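Nop domain-containing protein (Archaeoglobus fulgidus, PDB 1NT2) probably binds box C/D guide RNA and pairs with the fibrillarin-like protein in the core of the archaeal box C/D sRNP. Local coordinates at residues F25-N30 / A231-F236; A139-E144 / G238-S243; E144-K149 / A225-A230. All blocks are in the same frame, centred on the assembly; numbering follows the deposited sequence.

Interaction 1 (F25-N30 / A231-F236); sequences FLKAEN and AKIDYF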
ATOM      1  N   PHE B  25     -42.174 -16.188  -7.568  1.00 40.72           N
ATOM      2  CA  PHE B  25     -42.267 -14.842  -8.101  1.00 38.41           C
ATOM      3  C   PHE B  25     -40.836 -14.372  -8.265  1.00 36.60           C
ATOM      4  O   PHE B  25     -40.467 -13.784  -9.275  1.00 35.86           O
ATOM      5  CB  PHE B  25     -42.980 -13.930  -7.106  1.00 39.82           C
ATOM      6  CG  PHE B  25     -43.296 -12.572  -7.652  1.00 40.82           C
ATOM      7  CD1 PHE B  25     -44.342 -12.402  -8.554  1.00 40.21           C
ATOM      8  CD2 PHE B  25     -42.538 -11.466  -7.282  1.00 40.68           C
ATOM      9  CE1 PHE B  25     -44.632 -11.152  -9.082  1.00 40.54           C
ATOM     10  CE2 PHE B  25     -42.817 -10.211  -7.804  1.00 40.98           C
ATOM     11  CZ  PHE B  25     -43.868 -10.053  -8.706  1.00 41.55           C
ATOM     12  N   LEU B  26     -40.042 -14.643  -7.233  1.00 35.91           N
ATOM     13  CA  LEU B  26     -38.629 -14.286  -7.192  1.00 34.76           C
ATOM     14  C   LEU B  26     -37.842 -15.291  -8.021  1.00 34.11           C
ATOM     15  O   LEU B  26     -36.684 -15.050  -8.377  1.00 34.07           O
ATOM     16  CB  LEU B  26     -38.132 -14.311  -5.742  1.00 33.11           C
ATOM     17  CG  LEU B  26     -38.842 -13.340  -4.789  1.00 32.84           C
ATOM     18  CD1 LEU B  26     -38.467 -13.633  -3.341  1.00 32.17           C
ATOM     19  CD2 LEU B  26     -38.476 -11.913  -5.169  1.00 30.72           C
ATOM     20  N   LYS B  27     -38.498 -16.406  -8.335  1.00 33.19           N
ATOM     21  CA  LYS B  27     -37.892 -17.494  -9.099  1.00 32.26           C
ATOM     22  C   LYS B  27     -38.284 -17.572 -10.571  1.00 31.77           C
ATOM     23  O   LYS B  27     -37.767 -18.423 -11.277  1.00 31.62           O
ATOM     24  CB  LYS B  27     -38.209 -18.838  -8.429  1.00 32.02           C
ATOM     25  CG  LYS B  27     -37.573 -19.003  -7.051  1.00 32.20           C
ATOM     26  CD  LYS B  27     -38.138 -20.187  -6.262  1.00 30.80           C
ATOM     27  CE  LYS B  27     -37.821 -21.530  -6.896  1.00 30.36           C
ATOM     28  NZ  LYS B  27     -38.336 -22.644  -6.057  1.00 29.89           N
ATOM     29  N   ALA B  28     -39.180 -16.699 -11.032  1.00 31.18           N
ATOM     30  CA  ALA B  28     -39.611 -16.707 -12.432  1.00 31.72           C
ATOM     31  C   ALA B  28     -38.454 -16.509 -13.419  1.00 33.86           C
ATOM     32  O   ALA B  28     -38.437 -15.548 -14.196  1.00 33.09           O
ATOM     33  CB  ALA B  28     -40.662 -15.645 -12.654  1.00 30.11           C
ATOM     34  N   GLU B  29     -37.509 -17.452 -13.387  1.00 37.28           N
ATOM     35  CA  GLU B  29     -36.309 -17.465 -14.236  1.00 39.72           C
ATOM     36  C   GLU B  29     -36.538 -18.119 -15.611  1.00 39.04           C
ATOM     37  O   GLU B  29     -36.805 -19.323 -15.718  1.00 39.42           O
ATOM     38  CB  GLU B  29     -35.148 -18.194 -13.500  1.00 43.36           C
ATOM     39  CG  GLU B  29     -35.453 -19.664 -13.028  1.00 45.97           C
ATOM     40  CD  GLU B  29     -34.262 -20.406 -12.354  1.00 47.03           C
ATOM     41  OE1 GLU B  29     -34.487 -21.528 -11.826  1.00 45.51           O
ATOM     42  OE2 GLU B  29     -33.115 -19.884 -12.355  1.00 46.70           O
ATOM     43  N   ASN B  30     -36.438 -17.311 -16.658  1.00 36.56           N
ATOM     44  CA  ASN B  30     -36.606 -17.796 -18.018  1.00 35.69           C
ATOM     45  C   ASN B  30     -35.610 -16.992 -18.820  1.00 35.81           C
ATOM     46  O   ASN B  30     -35.655 -15.771 -18.793  1.00 37.05           O
ATOM     47  CB  ASN B  30     -38.028 -17.532 -18.503  1.00 35.54           C
ATOM     48  CG  ASN B  30     -39.027 -18.531 -17.952  1.00 34.74           C
ATOM     49  OD1 ASN B  30     -38.990 -19.707 -18.297  1.00 36.23           O
ATOM     50  ND2 ASN B  30     -39.922 -18.069 -17.095  1.00 34.96           N
ATOM     51  N   ALA B 231     -29.713 -15.247  -3.742  1.00 22.52           N
ATOM     52  CA  ALA B 231     -29.526 -13.862  -3.337  1.00 22.07           C
ATOM     53  C   ALA B 231     -30.825 -13.064  -3.412  1.00 21.65           C
ATOM     54  O   ALA B 231     -31.122 -12.271  -2.520  1.00 20.68           O
ATOM     55  CB  ALA B 231     -28.465 -13.212  -4.221  1.00 21.80           C
ATOM     56  N   LYS B 232     -31.594 -13.271  -4.480  1.00 21.55           N
ATOM     57  CA  LYS B 232     -32.854 -12.549  -4.650  1.00 21.39           C
ATOM     58  C   LYS B 232     -33.901 -13.034  -3.667  1.00 22.22           C
ATOM     59  O   LYS B 232     -34.616 -12.246  -3.041  1.00 20.89           O
ATOM     60  CB  LYS B 232     -33.391 -12.725  -6.061  1.00 18.73           C
ATOM     61  CG  LYS B 232     -34.674 -11.972  -6.303  1.00 16.80           C
ATOM     62  CD  LYS B 232     -35.356 -12.437  -7.578  1.00 19.90           C
ATOM     63  CE  LYS B 232     -34.531 -12.139  -8.834  1.00 19.72           C
ATOM     64  NZ  LYS B 232     -35.272 -12.552 -10.060  1.00 19.60           N
ATOM     65  N   ILE B 233     -33.987 -14.346  -3.532  1.00 23.92           N
ATOM     66  CA  ILE B 233     -34.954 -14.917  -2.625  1.00 26.65           C
ATOM     67  C   ILE B 233     -34.650 -14.535  -1.179  1.00 29.13           C
ATOM     68  O   ILE B 233     -35.565 -14.357  -0.389  1.00 30.64           O
ATOM     69  CB  ILE B 233     -35.011 -16.436  -2.803  1.00 25.59           C
ATOM     70  CG1 ILE B 233     -35.266 -16.739  -4.286  1.00 24.11           C
ATOM     71  CG2 ILE B 233     -36.110 -17.030  -1.922  1.00 25.07           C
ATOM     72  CD1 ILE B 233     -35.417 -18.184  -4.615  1.00 23.35           C
ATOM     73  N   ASP B 234     -33.375 -14.396  -0.832  1.00 31.13           N
ATOM     74  CA  ASP B 234     -32.999 -14.000   0.524  1.00 33.54           C
ATOM     75  C   ASP B 234     -33.503 -12.586   0.817  1.00 35.40           C
ATOM     76  O   ASP B 234     -34.158 -12.322   1.834  1.00 36.02           O
ATOM     77  CB  ASP B 234     -31.479 -13.985   0.674  1.00 34.97           C
ATOM     78  CG  ASP B 234     -30.894 -15.359   0.823  1.00 36.48           C
ATOM     79  OD1 ASP B 234     -31.358 -16.095   1.716  1.00 38.35           O
ATOM     80  OD2 ASP B 234     -29.964 -15.698   0.060  1.00 36.96           O
ATOM     81  N   TYR B 235     -33.169 -11.689  -0.104  1.00 35.77           N
ATOM     82  CA  TYR B 235     -33.491 -10.269  -0.039  1.00 35.84           C
ATOM     83  C   TYR B 235     -34.984  -9.903  -0.098  1.00 35.28           C
ATOM     84  O   TYR B 235     -35.393  -8.887   0.459  1.00 34.43           O
ATOM     85  CB  TYR B 235     -32.711  -9.571  -1.166  1.00 36.92           C
ATOM     86  CG  TYR B 235     -32.754  -8.062  -1.174  1.00 37.82           C
ATOM     87  CD1 TYR B 235     -33.008  -7.370  -2.359  1.00 38.98           C
ATOM     88  CD2 TYR B 235     -32.542  -7.325  -0.015  1.00 37.13           C
ATOM     89  CE1 TYR B 235     -33.057  -5.984  -2.392  1.00 39.87           C
ATOM     90  CE2 TYR B 235     -32.585  -5.933  -0.035  1.00 39.53           C
ATOM     91  CZ  TYR B 235     -32.848  -5.267  -1.230  1.00 40.59           C
ATOM     92  OH  TYR B 235     -32.935  -3.893  -1.267  1.00 41.18           O
ATOM     93  N   PHE B 236     -35.800 -10.724  -0.753  1.00 35.21           N
ATOM     94  CA  PHE B 236     -37.225 -10.418  -0.875  1.00 36.26           C
ATOM     95  C   PHE B 236     -38.159 -11.330  -0.086  1.00 38.21           C
ATOM     96  O   PHE B 236     -39.306 -10.960   0.206  1.00 37.70           O
ATOM     97  CB  PHE B 236     -37.623 -10.452  -2.344  1.00 34.75           C
ATOM     98  CG  PHE B 236     -36.938  -9.416  -3.171  1.00 32.49           C
ATOM     99  CD1 PHE B 236     -37.188  -8.069  -2.956  1.00 32.06           C
ATOM    100  CD2 PHE B 236     -36.025  -9.780  -4.151  1.00 31.92           C
ATOM    101  CE1 PHE B 236     -36.535  -7.092  -3.709  1.00 32.42           C
ATOM    102  CE2 PHE B 236     -35.367  -8.816  -4.910  1.00 31.23           C
ATOM    103  CZ  PHE B 236     -35.622  -7.467  -4.688  1.00 31.63           C
TER
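The ring of Phe236 has the CD1 atom of Tyr235 3.5 Å above one face, displaced from the ring centre, and CG of Lys232 lying in plane at its edge. Leu26 meets the same residue obliquely: its CD2 methyl rests 3.3 Å from Phe236 CB and also reaches the ring atoms CG and CD2, while its other methyl, CD1, also touches Phe236 CB. Leu26 thus straddles the base of the aromatic side chain with both branches, its CG set anti to its carbonyl carbon. Behind this fork, Leu26 CB lies 4.0 Å from Ile233 CG1. Ile233 sends its extended chain past Leu26, so that CD1 crosses obliquely against Lys27 CG at 3.4 Å. Lys232 completes the interface from another side. Its anti first two torsions (-179° and -166°) carry CD alongside Leu26, 3.8 Å from Leu26 CB, and the bend at chi3 (-64°) then turns CE and NZ, NZ making a weak hydrogen bond of 3.3 Å to Leu26 O.

The contact seats the end of helix 217-236 against the C-terminal part of helix 21-27. Met65 of helix 50-71 also touches Phe236. The seam lies at the subunit interface: Leu111, Lys119 and Ile123 of the neighbouring fibrillarin-like chain pack on Phe236, Lys232 and Phe25 respectively. Leu26 is by a wide margin the most heavily engaged residue, and its CA is 5.9 Å from that of Ile233.

Chemically, the join is mostly apolar, so its hold should come mainly from shape and burial. The one cross-segment hydrogen bond is weak, although the lysine charge would probably polarise the Leu26 carbonyl, and the methylenes of Lys232 serve the packing as well.

Interaction 2 (A139-E144 / G238-S243); sequences APNMTE and GEIDES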
ATOM      1  N   ALA B 139     -29.412 -13.582   5.107  1.00 33.79           N
ATOM      2  CA  ALA B 139     -29.085 -14.194   3.825  1.00 33.46           C
ATOM      3  C   ALA B 139     -28.898 -15.717   3.898  1.00 33.60           C
ATOM      4  O   ALA B 139     -27.839 -16.238   3.555  1.00 33.21           O
ATOM      5  CB  ALA B 139     -27.829 -13.541   3.266  1.00 31.67           C
ATOM      6  N   PRO B 140     -29.936 -16.452   4.322  1.00 33.78           N
ATOM      7  CA  PRO B 140     -29.838 -17.908   4.424  1.00 34.63           C
ATOM      8  C   PRO B 140     -29.631 -18.590   3.078  1.00 36.19           C
ATOM      9  O   PRO B 140     -28.587 -19.195   2.838  1.00 38.94           O
ATOM     10  CB  PRO B 140     -31.162 -18.292   5.060  1.00 33.37           C
ATOM     11  CG  PRO B 140     -32.093 -17.311   4.443  1.00 33.94           C
ATOM     12  CD  PRO B 140     -31.320 -16.010   4.556  1.00 34.25           C
ATOM     13  N   ASN B 141     -30.629 -18.486   2.206  1.00 35.82           N
ATOM     14  CA  ASN B 141     -30.585 -19.093   0.879  1.00 34.80           C
ATOM     15  C   ASN B 141     -29.198 -19.066   0.242  1.00 34.11           C
ATOM     16  O   ASN B 141     -28.894 -19.909  -0.599  1.00 33.87           O
ATOM     17  CB  ASN B 141     -31.599 -18.403  -0.039  1.00 36.10           C
ATOM     18  CG  ASN B 141     -33.026 -18.513   0.482  1.00 36.60           C
ATOM     19  OD1 ASN B 141     -33.579 -19.606   0.555  1.00 38.27           O
ATOM     20  ND2 ASN B 141     -33.624 -17.380   0.849  1.00 36.45           N
ATOM     21  N   MET B 142     -28.365 -18.104   0.643  1.00 33.21           N
ATOM     22  CA  MET B 142     -27.001 -17.996   0.122  1.00 32.91           C
ATOM     23  C   MET B 142     -26.008 -18.755   0.987  1.00 32.64           C
ATOM     24  O   MET B 142     -25.286 -19.624   0.496  1.00 32.47           O
ATOM     25  CB  MET B 142     -26.553 -16.542   0.055  1.00 33.01           C
ATOM     26  CG  MET B 142     -26.944 -15.818  -1.200  1.00 33.31           C
ATOM     27  SD  MET B 142     -26.125 -14.225  -1.248  1.00 33.85           S
ATOM     28  CE  MET B 142     -24.613 -14.677  -2.114  1.00 33.50           C
ATOM     29  N   THR B 143     -25.959 -18.399   2.270  1.00 32.47           N
ATOM     30  CA  THR B 143     -25.058 -19.050   3.214  1.00 32.43           C
ATOM     31  C   THR B 143     -25.186 -20.552   3.003  1.00 34.06           C
ATOM     32  O   THR B 143     -24.200 -21.287   3.031  1.00 34.76           O
ATOM     33  CB  THR B 143     -25.424 -18.697   4.689  1.00 30.81           C
ATOM     34  OG1 THR B 143     -26.833 -18.838   4.885  1.00 31.11           O
ATOM     35  CG2 THR B 143     -25.028 -17.271   5.027  1.00 28.70           C
ATOM     36  N   GLU B 144     -26.418 -20.985   2.760  1.00 35.22           N
ATOM     37  CA  GLU B 144     -26.748 -22.386   2.522  1.00 36.56           C
ATOM     38  C   GLU B 144     -25.934 -23.026   1.396  1.00 36.39           C
ATOM     39  O   GLU B 144     -25.359 -24.101   1.563  1.00 36.24           O
ATOM     40  CB  GLU B 144     -28.234 -22.496   2.183  1.00 37.69           C
ATOM     41  CG  GLU B 144     -28.711 -23.905   1.947  1.00 40.19           C
ATOM     42  CD  GLU B 144     -28.654 -24.734   3.205  1.00 42.34           C
ATOM     43  OE1 GLU B 144     -27.542 -24.908   3.753  1.00 43.62           O
ATOM     44  OE2 GLU B 144     -29.721 -25.206   3.651  1.00 44.75           O
ATOM     45  N   GLY B 238     -36.562 -13.809   2.550  1.00 42.44           N
ATOM     46  CA  GLY B 238     -35.927 -13.899   3.849  1.00 43.11           C
ATOM     47  C   GLY B 238     -35.902 -15.335   4.330  1.00 43.82           C
ATOM     48  O   GLY B 238     -35.111 -15.690   5.199  1.00 43.89           O
ATOM     49  N   GLU B 239     -36.764 -16.168   3.753  1.00 45.13           N
ATOM     50  CA  GLU B 239     -36.850 -17.576   4.133  1.00 46.17           C
ATOM     51  C   GLU B 239     -36.178 -18.529   3.153  1.00 45.49           C
ATOM     52  O   GLU B 239     -36.237 -18.346   1.939  1.00 44.49           O
ATOM     53  CB  GLU B 239     -38.308 -17.979   4.312  1.00 47.94           C
ATOM     54  CG  GLU B 239     -39.058 -17.091   5.277  1.00 50.91           C
ATOM     55  CD  GLU B 239     -40.346 -17.722   5.764  1.00 53.15           C
ATOM     56  OE1 GLU B 239     -41.142 -17.015   6.418  1.00 54.95           O
ATOM     57  OE2 GLU B 239     -40.559 -18.927   5.503  1.00 53.82           O
ATOM     58  N   ILE B 240     -35.553 -19.561   3.706  1.00 45.64           N
ATOM     59  CA  ILE B 240     -34.843 -20.549   2.914  1.00 46.62           C
ATOM     60  C   ILE B 240     -35.765 -21.258   1.925  1.00 48.69           C
ATOM     61  O   ILE B 240     -36.986 -21.128   1.991  1.00 49.04           O
ATOM     62  CB  ILE B 240     -34.153 -21.587   3.833  1.00 45.10           C
ATOM     63  CG1 ILE B 240     -33.520 -20.858   5.028  1.00 47.33           C
ATOM     64  CG2 ILE B 240     -33.079 -22.348   3.060  1.00 41.78           C
ATOM     65  CD1 ILE B 240     -32.776 -21.748   6.030  1.00 48.81           C
ATOM     66  N   ASP B 241     -35.150 -21.987   0.998  1.00 50.31           N
ATOM     67  CA  ASP B 241     -35.844 -22.746  -0.035  1.00 51.46           C
ATOM     68  C   ASP B 241     -34.869 -23.832  -0.490  1.00 53.05           C
ATOM     69  O   ASP B 241     -34.005 -23.580  -1.336  1.00 54.65           O
ATOM     70  CB  ASP B 241     -36.196 -21.828  -1.210  1.00 51.18           C
ATOM     71  CG  ASP B 241     -36.551 -22.599  -2.477  1.00 51.81           C
ATOM     72  OD1 ASP B 241     -37.445 -23.468  -2.422  1.00 51.83           O
ATOM     73  OD2 ASP B 241     -35.938 -22.334  -3.533  1.00 51.06           O
ATOM     74  N   GLU B 242     -34.994 -25.033   0.075  1.00 53.07           N
ATOM     75  CA  GLU B 242     -34.087 -26.127  -0.269  1.00 54.51           C
ATOM     76  C   GLU B 242     -34.146 -26.560  -1.724  1.00 53.95           C
ATOM     77  O   GLU B 242     -33.397 -27.437  -2.147  1.00 53.86           O
ATOM     78  CB  GLU B 242     -34.320 -27.342   0.638  1.00 56.73           C
ATOM     79  CG  GLU B 242     -35.698 -27.947   0.555  1.00 59.63           C
ATOM     80  CD  GLU B 242     -36.770 -26.925   0.823  1.00 62.24           C
ATOM     81  OE1 GLU B 242     -36.525 -26.027   1.661  1.00 61.95           O
ATOM     82  OE2 GLU B 242     -37.852 -27.025   0.203  1.00 64.11           O
ATOM     83  N   SER B 243     -35.038 -25.947  -2.492  1.00 53.69           N
ATOM     84  CA  SER B 243     -35.151 -26.270  -3.905  1.00 53.57           C
ATOM     85  C   SER B 243     -33.816 -25.870  -4.502  1.00 53.62           C
ATOM     86  O   SER B 243     -33.345 -26.457  -5.478  1.00 53.52           O
ATOM     87  CB  SER B 243     -36.267 -25.451  -4.549  1.00 54.23           C
ATOM     88  OG  SER B 243     -37.484 -25.594  -3.837  1.00 54.91           O
TER
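Pro140 overlaps Ile240 through its ring: CB lies 3.5 Å from Ile240 CG1, the two side chains crossing obliquely, and the neighbouring ring atom CG comes 3.5 Å from the carbonyl O of Gly238. Ile240 keeps CG1 anti to its carbonyl carbon, which brings CG1 and then CD1 beside the proline.

Next along the chain, Asn141 supplies the polar half of the contact. With CG anti to its carbonyl carbon, its amide turns to the loop and ND2 donates to Glu239 O at 3.0 Å, with an N-H...O angle of 154°. The acceptor is only 4° out of the Asn141 amide plane, yet the donor stands above the carbonyl plane by 63°, so the approach does not follow a lone pair. The same ND2 makes a weak hydrogen bond to Asp234 OD1, which ties the amide to helix 217-236 too. An alanine here removes the donor to Glu239 O, and the weak one to Asp234, and would probably loosen the loop from the helix start.

The arrangement joins the first turn of helix 140-146, whose N-cap position is Ala139, to the connection between helices 217-236 and 243-254 in the Nop region. Early in that connection Gly238 is the first residue to leave helical backbone angles. At the backbone angles of Gly238, phi positive, a CB would be pressed against the carbonyl O of the residue before. At the far end Asp241 OD1 receives Ser243 OG at 2.6 Å, from above the carboxylate plane, and Ser243 N in a weak capping bond at 3.5 Å that leads into helix 243-254.

Interaction 3 (E144-K149 / A225-A230); sequences ELVGAK and AKLAIA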
ATOM      1  N   GLU B 144     -26.418 -20.985   2.760  1.00 35.22           N
ATOM      2  CA  GLU B 144     -26.748 -22.386   2.522  1.00 36.56           C
ATOM      3  C   GLU B 144     -25.934 -23.026   1.396  1.00 36.39           C
ATOM      4  O   GLU B 144     -25.359 -24.101   1.563  1.00 36.24           O
ATOM      5  CB  GLU B 144     -28.234 -22.496   2.183  1.00 37.69           C
ATOM      6  CG  GLU B 144     -28.711 -23.905   1.947  1.00 40.19           C
ATOM      7  CD  GLU B 144     -28.654 -24.734   3.205  1.00 42.34           C
ATOM      8  OE1 GLU B 144     -27.542 -24.908   3.753  1.00 43.62           O
ATOM      9  OE2 GLU B 144     -29.721 -25.206   3.651  1.00 44.75           O
ATOM     10  N   LEU B 145     -25.898 -22.354   0.250  1.00 36.81           N
ATOM     11  CA  LEU B 145     -25.187 -22.849  -0.931  1.00 37.84           C
ATOM     12  C   LEU B 145     -23.649 -22.807  -0.896  1.00 37.18           C
ATOM     13  O   LEU B 145     -22.979 -23.785  -1.257  1.00 36.83           O
ATOM     14  CB  LEU B 145     -25.646 -22.084  -2.181  1.00 38.46           C
ATOM     15  CG  LEU B 145     -27.132 -21.924  -2.473  1.00 38.00           C
ATOM     16  CD1 LEU B 145     -27.288 -21.594  -3.949  1.00 37.95           C
ATOM     17  CD2 LEU B 145     -27.879 -23.193  -2.129  1.00 38.08           C
ATOM     18  N   VAL B 146     -23.098 -21.668  -0.490  1.00 34.63           N
ATOM     19  CA  VAL B 146     -21.656 -21.508  -0.452  1.00 33.30           C
ATOM     20  C   VAL B 146     -21.088 -21.468   0.966  1.00 33.75           C
ATOM     21  O   VAL B 146     -19.946 -21.873   1.200  1.00 34.00           O
ATOM     22  CB  VAL B 146     -21.250 -20.232  -1.209  1.00 31.94           C
ATOM     23  CG1 VAL B 146     -21.543 -20.395  -2.696  1.00 29.94           C
ATOM     24  CG2 VAL B 146     -22.017 -19.046  -0.663  1.00 31.11           C
ATOM     25  N   GLY B 147     -21.893 -20.991   1.908  1.00 33.14           N
ATOM     26  CA  GLY B 147     -21.439 -20.910   3.279  1.00 33.19           C
ATOM     27  C   GLY B 147     -21.217 -19.468   3.666  1.00 34.01           C
ATOM     28  O   GLY B 147     -20.753 -18.672   2.849  1.00 33.80           O
ATOM     29  N   ALA B 148     -21.543 -19.138   4.912  1.00 34.62           N
ATOM     30  CA  ALA B 148     -21.402 -17.780   5.429  1.00 34.96           C
ATOM     31  C   ALA B 148     -20.159 -17.068   4.916  1.00 34.77           C
ATOM     32  O   ALA B 148     -20.250 -16.021   4.273  1.00 34.29           O
ATOM     33  CB  ALA B 148     -21.392 -17.805   6.951  1.00 36.32           C
ATOM     34  N   LYS B 149     -19.000 -17.649   5.210  1.00 35.02           N
ATOM     35  CA  LYS B 149     -17.714 -17.092   4.798  1.00 34.23           C
ATOM     36  C   LYS B 149     -17.786 -16.471   3.388  1.00 32.82           C
ATOM     37  O   LYS B 149     -17.660 -15.252   3.222  1.00 30.74           O
ATOM     38  CB  LYS B 149     -16.652 -18.203   4.853  1.00 35.41           C
ATOM     39  CG  LYS B 149     -15.189 -17.751   4.784  1.00 35.20           C
ATOM     40  CD  LYS B 149     -14.693 -17.171   6.101  1.00 37.26           C
ATOM     41  CE  LYS B 149     -14.805 -15.640   6.168  1.00 39.84           C
ATOM     42  NZ  LYS B 149     -16.206 -15.103   6.154  1.00 41.28           N
ATOM     43  N   ALA B 225     -25.463 -19.228 -11.302  1.00 36.11           N
ATOM     44  CA  ALA B 225     -26.826 -18.979 -11.767  1.00 36.43           C
ATOM     45  C   ALA B 225     -27.809 -19.120 -10.615  1.00 36.28           C
ATOM     46  O   ALA B 225     -28.560 -18.197 -10.288  1.00 36.29           O
ATOM     47  CB  ALA B 225     -27.182 -19.953 -12.875  1.00 36.15           C
ATOM     48  N   LYS B 226     -27.801 -20.291  -9.998  1.00 36.26           N
ATOM     49  CA  LYS B 226     -28.686 -20.534  -8.878  1.00 36.58           C
ATOM     50  C   LYS B 226     -28.318 -19.659  -7.664  1.00 36.95           C
ATOM     51  O   LYS B 226     -29.182 -19.352  -6.841  1.00 39.91           O
ATOM     52  CB  LYS B 226     -28.664 -22.028  -8.509  1.00 35.51           C
ATOM     53  CG  LYS B 226     -29.203 -22.958  -9.613  1.00 33.10           C
ATOM     54  CD  LYS B 226     -30.714 -22.815  -9.814  1.00 29.65           C
ATOM     55  CE  LYS B 226     -31.199 -23.500 -11.094  1.00 27.20           C
ATOM     56  NZ  LYS B 226     -30.784 -22.800 -12.359  1.00 24.79           N
ATOM     57  N   LEU B 227     -27.058 -19.235  -7.547  1.00 34.75           N
ATOM     58  CA  LEU B 227     -26.690 -18.410  -6.393  1.00 31.30           C
ATOM     59  C   LEU B 227     -27.348 -17.050  -6.495  1.00 29.49           C
ATOM     60  O   LEU B 227     -27.895 -16.544  -5.512  1.00 27.69           O
ATOM     61  CB  LEU B 227     -25.171 -18.238  -6.277  1.00 30.09           C
ATOM     62  CG  LEU B 227     -24.727 -17.925  -4.838  1.00 28.49           C
ATOM     63  CD1 LEU B 227     -25.143 -19.061  -3.912  1.00 26.43           C
ATOM     64  CD2 LEU B 227     -23.235 -17.743  -4.781  1.00 26.94           C
ATOM     65  N   ALA B 228     -27.296 -16.466  -7.689  1.00 28.48           N
ATOM     66  CA  ALA B 228     -27.913 -15.167  -7.923  1.00 27.08           C
ATOM     67  C   ALA B 228     -29.381 -15.244  -7.509  1.00 25.89           C
ATOM     68  O   ALA B 228     -29.922 -14.274  -6.971  1.00 26.11           O
ATOM     69  CB  ALA B 228     -27.794 -14.780  -9.391  1.00 26.21           C
ATOM     70  N   ILE B 229     -30.015 -16.396  -7.750  1.00 23.55           N
ATOM     71  CA  ILE B 229     -31.420 -16.601  -7.376  1.00 22.24           C
ATOM     72  C   ILE B 229     -31.567 -16.617  -5.861  1.00 22.45           C
ATOM     73  O   ILE B 229     -32.472 -15.987  -5.309  1.00 22.39           O
ATOM     74  CB  ILE B 229     -31.983 -17.935  -7.915  1.00 21.61           C
ATOM     75  CG1 ILE B 229     -32.203 -17.855  -9.429  1.00 22.36           C
ATOM     76  CG2 ILE B 229     -33.306 -18.240  -7.223  1.00 20.12           C
ATOM     77  CD1 ILE B 229     -33.312 -16.862  -9.844  1.00 22.74           C
ATOM     78  N   ALA B 230     -30.681 -17.359  -5.198  1.00 22.83           N
ATOM     79  CA  ALA B 230     -30.670 -17.458  -3.741  1.00 22.68           C
ATOM     80  C   ALA B 230     -30.613 -16.041  -3.177  1.00 22.40           C
ATOM     81  O   ALA B 230     -31.361 -15.676  -2.271  1.00 21.53           O
ATOM     82  CB  ALA B 230     -29.451 -18.240  -3.293  1.00 21.87           C
TER
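At the centre of the first shell, Leu145 and Leu227 lie antiparallel alongside each other, with Val146 and Ala230 as its other members. The CD1 methyl of Leu145 meets Leu227 CD1 at 3.3 Å, and the same Leu227 methyl lies 3.5 Å from Leu145 CB, so it runs along the base of the partner as well as its tip. Leu145 CD1 also reaches Ala230 CB at 4.0 Å, one helical turn on from Lys226, whose carbonyl O is 4.1 Å from that methyl. Val146 CG1 meets the other branch, Leu227 CD2, at 3.8 Å and also touches CD1, crossing obliquely. No hydrogen bond spans the segments; the contact is van der Waals packing, chiefly between apolar side chains.

The torsions place these groups. Leu227 holds CG anti to its backbone N (chi1 -156°), which brings the end of its side chain nearer to the partner segment, whereas Leu145 and Val146 each place a branch (CG and CG1) anti to the carbonyl carbon. The backbone of the second segment is a regular helix here, with Ala230 N donating to Lys226 O at 3.0 Å. On the other segment, Gly147, with a positive phi of 109°, ends the weakly bonded turn of helix 140-146 and takes the N-cap position of helix 148-158.

Further out, Leu244 of helix 243-254 touches both Leu145 and Ala230, while Ala151 and Leu154 of helix 148-158 touch Val146 and Leu227 respectively. Helix 217-236 is therefore packed in this region against helices 140-146, 148-158 and 243-254, and Ala148 on the flank reaches Ile131 and Glu132 of the long helix 110-138.

In the fold
Interactions 1 and 3 lie on successive parts of helix 217-236, their centres about 12 Å apart; interaction 2 lies about 11 Å from the first and 8 Å from the third, centre to centre. Along the chain the segments run 25-30, 139-144, 144-149, 225-230, 231-236, 238-243, so interactions 1 and 2 alternate, whereas interaction 3 falls within the spans of both. Interactions 2 and 3 share Glu144 and helix 140-146. Between interactions 1 and 2, Ile233 O probably accepts from Gly238 N. Interaction 1 joins the N-terminal part to helix 217-236, both of which meet the fibrillarin-like chain, while interactions 2 and 3 fix helix 140-146 against that helix and the loop that follows it.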